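Local coordinates for protein serine protease inhibitor 2 (Anopheles gambiae, PDB 3PZF) that inhibits the serine proteases CLIPB9, CLIPB10 and CLIPB4, forming a covalent complex with CLIPB9, and so restrains melanization in mosquito hemolymph, at residues W189-P194 / R236-G241; E217-F222 / E280-L285. One frame throughout, in Å; residues are numbered along the deposited sequence.

In the fold
Contact 1 joins the loop that leaves strand 177-188 to the end of strand 232-238. Contact 2 pairs strands 211-227 and 277-295. Their centres are 11 Å apart. They meet directly: Gln-218 NE2 probably donates to Tyr-191 O, at 3.0 Å, and Leu-237 CD2 lies 3.5 Å from Phe-222 CE1. Contact 1 borders the hinge, Leu-344 to Ala-348, which is required for binding the peptidase. Contact 2 borders the other end of the reactive loop, because strand 277-295, which holds segment 280-285, also pairs with strand 366-369, which follows the inferred reactive bond Lys-359–Phe-360. The two contacts therefore flank the two ends of the loop that a protease attacks.

Contact 1: residues W189-P194 / R236-G241; sequences WTYPFP and RLPYRG
Trp-189 and Tyr-239 both set CG anti to the carbonyl carbon, beside the backbone N (chi1 -63° and -66°). Their side chains lie side by side and point the same way. Their rings form an offset stack. The six-membered ring of Trp-189 and the Tyr-239 ring have centroids 4.5 Å apart and planes 14° from parallel. Trp-189 CZ3 lies over the Tyr-239 ring toward its rim, 3.5 Å from Tyr-239 CZ. Leu-237 takes the opposite face of the indole. Leu-237 CD1 makes a CH-pi contact, 4.2 Å from the six-membered ring centroid of Trp-189. The same methyl meets the edge of the Phe-193 ring, with Leu-237 CD1 3.9 Å from Phe-193 CZ.

Pro-238 O gathers the polar contacts. Thr-190 N donates to Pro-238 O at 3.0 Å, nearly straight. Thr-190 OG1 adds a weak bond to Pro-238 O at 3.4 Å. A water donates to Pro-238 O at 2.8 Å and accepts from Tyr-191 N. Arg-240 lays one guanidinium face over Thr-190 CA, while its NH1 forms a salt bridge with Glu-353.

The polar tips of the stacked rings bond outside the two segments. Trp-189 NE1 donates to Asn-342 O, and Tyr-239 OH is bonded to Ser-346 OG. Trp-189 also shares backbone bonding with Leu-344. Ser-346 and Leu-344 belong to the hinge motif. A tryptophan just after strand 177-188, beside the hinge, is characteristic of the serpin breach, where the reactive loop begins to insert into the main sheet.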
loop_
_atom_site.group_PDB
_atom_site.type_symbol
_atom_site.label_atom_id
_atom_site.label_comp_id
_atom_site.label_asym_id
_atom_site.label_seq_id
_atom_site.Cartn_x
_atom_site.Cartn_y
_atom_site.Cartn_z
ATOM N N TRP A 189 3.967 18.065 3.018
ATOM C CA TRP A 189 5.413 17.967 3.096
ATOM C C TRP A 189 5.931 18.862 4.216
ATOM O O TRP A 189 5.468 19.994 4.377
ATOM C CB TRP A 189 6.059 18.501 1.804
ATOM C CG TRP A 189 5.739 17.772 0.542
ATOM C CD1 TRP A 189 5.263 18.336 -0.626
ATOM C CD2 TRP A 189 5.905 16.380 0.272
ATOM N NE1 TRP A 189 5.109 17.369 -1.590
ATOM C CE2 TRP A 189 5.496 16.160 -1.072
ATOM C CE3 TRP A 189 6.346 15.288 1.025
ATOM C CZ2 TRP A 189 5.513 14.893 -1.667
ATOM C CZ3 TRP A 189 6.363 14.028 0.433
ATOM C CH2 TRP A 189 5.954 13.840 -0.895
ATOM N N THR A 190 6.923 18.389 4.964
ATOM C CA THR A 190 7.641 19.264 5.870
ATOM C C THR A 190 8.301 20.400 5.054
ATOM O O THR A 190 8.373 21.548 5.486
ATOM C CB THR A 190 8.707 18.473 6.623
ATOM O OG1 THR A 190 8.075 17.364 7.292
ATOM C CG2 THR A 190 9.436 19.370 7.632
ATOM N N TYR A 191 8.746 20.072 3.850
ATOM C CA TYR A 191 9.446 21.048 2.999
ATOM C C TYR A 191 8.690 21.155 1.664
ATOM O O TYR A 191 8.936 20.405 0.740
ATOM C CB TYR A 191 10.889 20.617 2.768
ATOM C CG TYR A 191 11.658 20.489 4.073
ATOM C CD1 TYR A 191 11.970 21.623 4.813
ATOM C CD2 TYR A 191 11.998 19.245 4.583
ATOM C CE1 TYR A 191 12.647 21.529 6.018
ATOM C CE2 TYR A 191 12.681 19.141 5.800
ATOM C CZ TYR A 191 12.998 20.287 6.498
ATOM O OH TYR A 191 13.655 20.187 7.698
ATOM N N PRO A 192 7.741 22.080 1.585
ATOM C CA PRO A 192 6.924 22.109 0.354
ATOM C C PRO A 192 7.733 22.694 -0.807
ATOM O O PRO A 192 8.658 23.489 -0.564
ATOM C CB PRO A 192 5.775 23.058 0.711
ATOM C CG PRO A 192 6.296 23.895 1.856
ATOM C CD PRO A 192 7.235 22.993 2.625
ATOM N N PHE A 193 7.395 22.304 -2.032
ATOM C CA PHE A 193 7.996 22.926 -3.227
ATOM C C PHE A 193 7.432 24.292 -3.534
ATOM O O PHE A 193 6.236 24.539 -3.341
ATOM C CB PHE A 193 7.734 22.035 -4.437
ATOM C CG PHE A 193 8.403 20.689 -4.345
ATOM C CD1 PHE A 193 9.592 20.454 -5.033
ATOM C CD2 PHE A 193 7.870 19.675 -3.564
ATOM C CE1 PHE A 193 10.207 19.227 -4.985
ATOM C CE2 PHE A 193 8.485 18.434 -3.502
ATOM C CZ PHE A 193 9.680 18.216 -4.200
ATOM N N PRO A 194 8.274 25.193 -4.070
ATOM C CA PRO A 194 7.724 26.437 -4.611
ATOM C C PRO A 194 6.704 26.100 -5.704
ATOM O O PRO A 194 6.887 25.114 -6.418
ATOM C CB PRO A 194 8.941 27.127 -5.228
ATOM C CG PRO A 194 10.128 26.475 -4.632
ATOM C CD PRO A 194 9.732 25.083 -4.271
ATOM N N ARG A 236 14.474 10.892 0.427
ATOM C CA ARG A 236 13.410 10.905 1.430
ATOM C C ARG A 236 12.807 12.298 1.541
ATOM O O ARG A 236 13.535 13.250 1.836
ATOM C CB ARG A 236 14.008 10.507 2.809
ATOM C CG ARG A 236 13.037 10.694 3.991
ATOM C CD ARG A 236 13.814 10.411 5.323
ATOM N NE ARG A 236 13.021 10.628 6.529
ATOM C CZ ARG A 236 12.946 11.776 7.183
ATOM N NH1 ARG A 236 13.623 12.833 6.749
ATOM N NH2 ARG A 236 12.230 11.855 8.305
ATOM N N LEU A 237 11.488 12.411 1.326
ATOM C CA LEU A 237 10.741 13.641 1.612
ATOM C C LEU A 237 9.762 13.365 2.747
ATOM O O LEU A 237 8.800 12.606 2.566
ATOM C CB LEU A 237 9.930 14.116 0.388
ATOM C CG LEU A 237 10.769 14.406 -0.857
ATOM C CD1 LEU A 237 9.825 15.024 -1.949
ATOM C CD2 LEU A 237 11.975 15.321 -0.540
ATOM N N PRO A 238 10.007 13.962 3.911
ATOM C CA PRO A 238 9.164 13.749 5.089
ATOM C C PRO A 238 7.847 14.516 5.016
ATOM O O PRO A 238 7.802 15.586 4.419
ATOM C CB PRO A 238 10.019 14.319 6.221
ATOM C CG PRO A 238 10.872 15.368 5.542
ATOM C CD PRO A 238 11.212 14.753 4.237
ATOM N N TYR A 239 6.799 13.971 5.630
ATOM C CA TYR A 239 5.569 14.717 5.856
ATOM C C TYR A 239 5.525 15.278 7.278
ATOM O O TYR A 239 6.136 14.715 8.182
ATOM C CB TYR A 239 4.352 13.798 5.673
ATOM C CG TYR A 239 4.122 13.284 4.272
ATOM C CD1 TYR A 239 3.426 14.043 3.330
ATOM C CD2 TYR A 239 4.554 12.018 3.906
ATOM C CE1 TYR A 239 3.187 13.554 2.052
ATOM C CE2 TYR A 239 4.309 11.518 2.630
ATOM C CZ TYR A 239 3.634 12.292 1.712
ATOM O OH TYR A 239 3.392 11.797 0.445
ATOM N N ARG A 240 4.763 16.348 7.498
ATOM C CA ARG A 240 4.583 16.882 8.847
ATOM C C ARG A 240 3.895 15.846 9.727
ATOM O O ARG A 240 3.045 15.094 9.260
ATOM C CB ARG A 240 3.748 18.163 8.816
ATOM C CG ARG A 240 4.390 19.274 7.990
ATOM C CD ARG A 240 3.756 20.626 8.222
ATOM N NE ARG A 240 4.408 21.614 7.362
ATOM C CZ ARG A 240 5.539 22.252 7.663
ATOM N NH1 ARG A 240 6.151 22.031 8.827
ATOM N NH2 ARG A 240 6.058 23.122 6.799
ATOM N N GLY A 241 4.279 15.809 10.996
ATOM C CA GLY A 241 3.687 14.875 11.939
ATOM C C GLY A 241 4.700 13.987 12.648
ATOM O O GLY A 241 4.335 13.231 13.552
HETATM O O HOH W 1 9.394 17.393 2.904
#

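Contact 2: residues E217-F222 / E280-L285; sequences EQNGQF and EVNVTL
Asn-282 faces Asn-219 in a non-hydrogen-bonded pair of two antiparallel strands. Asn-282 CB lies 3.6 Å from Asn-219 OD1. Asn-282 CG is anti to the backbone N (chi1 -174°) and sits 3.8 Å from Gln-218 O. Asn-282 OD1 comes no nearer than 4.2 Å to Gln-218 O. At the tip, Asn-282 ND2 donates to Asn-219 OD1 at 2.8 Å. The acceptor lies close to the amide plane of Asn-282, but the donor stands above the carbonyl plane of Asn-219, 50° out of it. The two amide planes are turned 65° apart.

The backbones on either side are bonded in pairs. Gln-218 and Val-283 exchange two N-H to O bonds, and so do Gly-220 and Val-281. Contacts of the CA-H to O kind fill in between, the shortest being Glu-217 CA to Val-283 O at 3.1 Å.

The face carrying Val-281 and Val-283 is mostly apolar, but Gln-218 also lies on it. Phe-222 brings its ring edge to Val-281 CB, and Phe-222 CE2 lies 3.9 Å from Val-283 CG2. Gln-218 OE1 meets the edge of the same ring, and Gln-218 NE2 bonds Tyr-191 O. The ring passes close under Gly-220, with Phe-222 CE2 3.4 Å from Gly-220 CA. Glycine leaves room for it there.

On the Asn-219 face, Glu-217 CG packs 3.6 Å from Thr-284 OG1. Its carboxylate turns elsewhere, with OE2 in a salt bridge to Lys-201 and a hydrogen bond from Asn-199.

Asn-282 is a predicted glycosylation site, with ND2 the atom a glycan would be attached to, but it carries no sugar in this structure. The amide-to-amide bond joins the strands on the face of Asn-219 and Asn-282, while Phe-222, Val-281 and Val-283 pack on the other, where Gln-218 is the polar member.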
loop_
_atom_site.group_PDB
_atom_site.type_symbol
_atom_site.label_atom_id
_atom_site.label_comp_id
_atom_site.label_asym_id
_atom_site.label_seq_id
_atom_site.Cartn_x
_atom_site.Cartn_y
_atom_site.Cartn_z
ATOM N N GLU A 217 10.129 21.643 -8.383
ATOM C CA GLU A 217 11.581 21.667 -8.135
ATOM C C GLU A 217 11.857 22.444 -6.876
ATOM O O GLU A 217 11.243 23.491 -6.659
ATOM C CB GLU A 217 12.297 22.381 -9.297
ATOM C CG GLU A 217 12.008 21.767 -10.645
ATOM C CD GLU A 217 12.585 22.585 -11.794
ATOM O OE1 GLU A 217 13.767 23.008 -11.715
ATOM O OE2 GLU A 217 11.841 22.813 -12.766
ATOM N N GLN A 218 12.755 21.932 -6.028
ATOM C CA GLN A 218 13.283 22.756 -4.944
ATOM C C GLN A 218 14.705 22.383 -4.584
ATOM O O GLN A 218 15.176 21.315 -4.961
ATOM C CB GLN A 218 12.425 22.596 -3.680
ATOM C CG GLN A 218 12.579 21.250 -2.987
ATOM C CD GLN A 218 11.795 21.258 -1.691
ATOM O OE1 GLN A 218 12.165 21.958 -0.772
ATOM N NE2 GLN A 218 10.660 20.576 -1.660
ATOM N N ASN A 219 15.360 23.268 -3.829
ATOM C CA ASN A 219 16.613 22.963 -3.142
ATOM C C ASN A 219 16.306 22.729 -1.677
ATOM O O ASN A 219 15.627 23.543 -1.049
ATOM C CB ASN A 219 17.553 24.159 -3.203
ATOM C CG ASN A 219 17.993 24.465 -4.596
ATOM O OD1 ASN A 219 18.625 23.622 -5.236
ATOM N ND2 ASN A 219 17.675 25.676 -5.088
ATOM N N GLY A 220 16.821 21.648 -1.112
ATOM C CA GLY A 220 16.651 21.447 0.312
ATOM C C GLY A 220 17.660 20.498 0.905
ATOM O O GLY A 220 18.533 19.985 0.217
ATOM N N GLN A 221 17.534 20.292 2.209
ATOM C CA GLN A 221 18.361 19.336 2.933
ATOM C C GLN A 221 17.533 18.081 3.122
ATOM O O GLN A 221 16.516 18.108 3.828
ATOM C CB GLN A 221 18.734 19.912 4.296
ATOM C CG GLN A 221 19.448 21.266 4.215
ATOM C CD GLN A 221 20.940 21.158 3.895
ATOM O OE1 GLN A 221 21.665 22.159 3.939
ATOM N NE2 GLN A 221 21.407 19.950 3.582
ATOM N N PHE A 222 17.938 16.987 2.482
ATOM C CA PHE A 222 17.172 15.739 2.554
ATOM C C PHE A 222 18.102 14.535 2.693
ATOM O O PHE A 222 19.193 14.524 2.157
ATOM C CB PHE A 222 16.352 15.520 1.283
ATOM C CG PHE A 222 15.443 16.675 0.924
ATOM C CD1 PHE A 222 14.225 16.846 1.596
ATOM C CD2 PHE A 222 15.784 17.562 -0.092
ATOM C CE1 PHE A 222 13.374 17.911 1.273
ATOM C CE2 PHE A 222 14.954 18.626 -0.415
ATOM C CZ PHE A 222 13.741 18.794 0.257
ATOM N N GLU A 280 22.620 18.427 0.763
ATOM C CA GLU A 280 21.938 19.445 -0.030
ATOM C C GLU A 280 21.541 18.777 -1.336
ATOM O O GLU A 280 22.392 18.184 -1.990
ATOM C CB GLU A 280 22.881 20.613 -0.305
ATOM C CG GLU A 280 22.755 21.736 0.696
ATOM C CD GLU A 280 21.472 22.523 0.494
ATOM O OE1 GLU A 280 21.049 22.686 -0.676
ATOM O OE2 GLU A 280 20.882 22.973 1.501
ATOM N N VAL A 281 20.262 18.843 -1.722
ATOM C CA VAL A 281 19.830 18.165 -2.936
ATOM C C VAL A 281 18.903 19.075 -3.709
ATOM O O VAL A 281 18.041 19.716 -3.120
ATOM C CB VAL A 281 19.041 16.878 -2.643
ATOM C CG1 VAL A 281 18.783 16.068 -3.948
ATOM C CG2 VAL A 281 19.769 16.030 -1.596
ATOM N N ASN A 282 19.093 19.132 -5.017
ATOM C CA ASN A 282 18.106 19.775 -5.887
ATOM C C ASN A 282 17.188 18.695 -6.430
ATOM O O ASN A 282 17.646 17.789 -7.135
ATOM C CB ASN A 282 18.750 20.531 -7.046
ATOM C CG ASN A 282 17.704 21.302 -7.854
ATOM O OD1 ASN A 282 17.017 20.730 -8.690
ATOM N ND2 ASN A 282 17.568 22.591 -7.570
ATOM N N VAL A 283 15.908 18.777 -6.062
ATOM C CA VAL A 283 14.937 17.731 -6.314
ATOM C C VAL A 283 13.963 18.200 -7.369
ATOM O O VAL A 283 13.353 19.262 -7.213
ATOM C CB VAL A 283 14.089 17.435 -5.043
ATOM C CG1 VAL A 283 12.961 16.437 -5.345
ATOM C CG2 VAL A 283 14.989 16.918 -3.908
ATOM N N THR A 284 13.854 17.421 -8.446
ATOM C CA THR A 284 12.812 17.624 -9.463
ATOM C C THR A 284 11.952 16.362 -9.522
ATOM O O THR A 284 12.494 15.264 -9.725
ATOM C CB THR A 284 13.433 17.844 -10.875
ATOM O OG1 THR A 284 14.272 18.996 -10.857
ATOM C CG2 THR A 284 12.313 18.067 -11.943
ATOM N N LEU A 285 10.635 16.522 -9.348
ATOM C CA LEU A 285 9.687 15.403 -9.343
ATOM C C LEU A 285 8.507 15.761 -10.218
ATOM O O LEU A 285 8.066 16.923 -10.222
ATOM C CB LEU A 285 9.134 15.132 -7.957
ATOM C CG LEU A 285 10.127 14.499 -6.963
ATOM C CD1 LEU A 285 9.448 14.488 -5.611
ATOM C CD2 LEU A 285 10.446 13.080 -7.403
#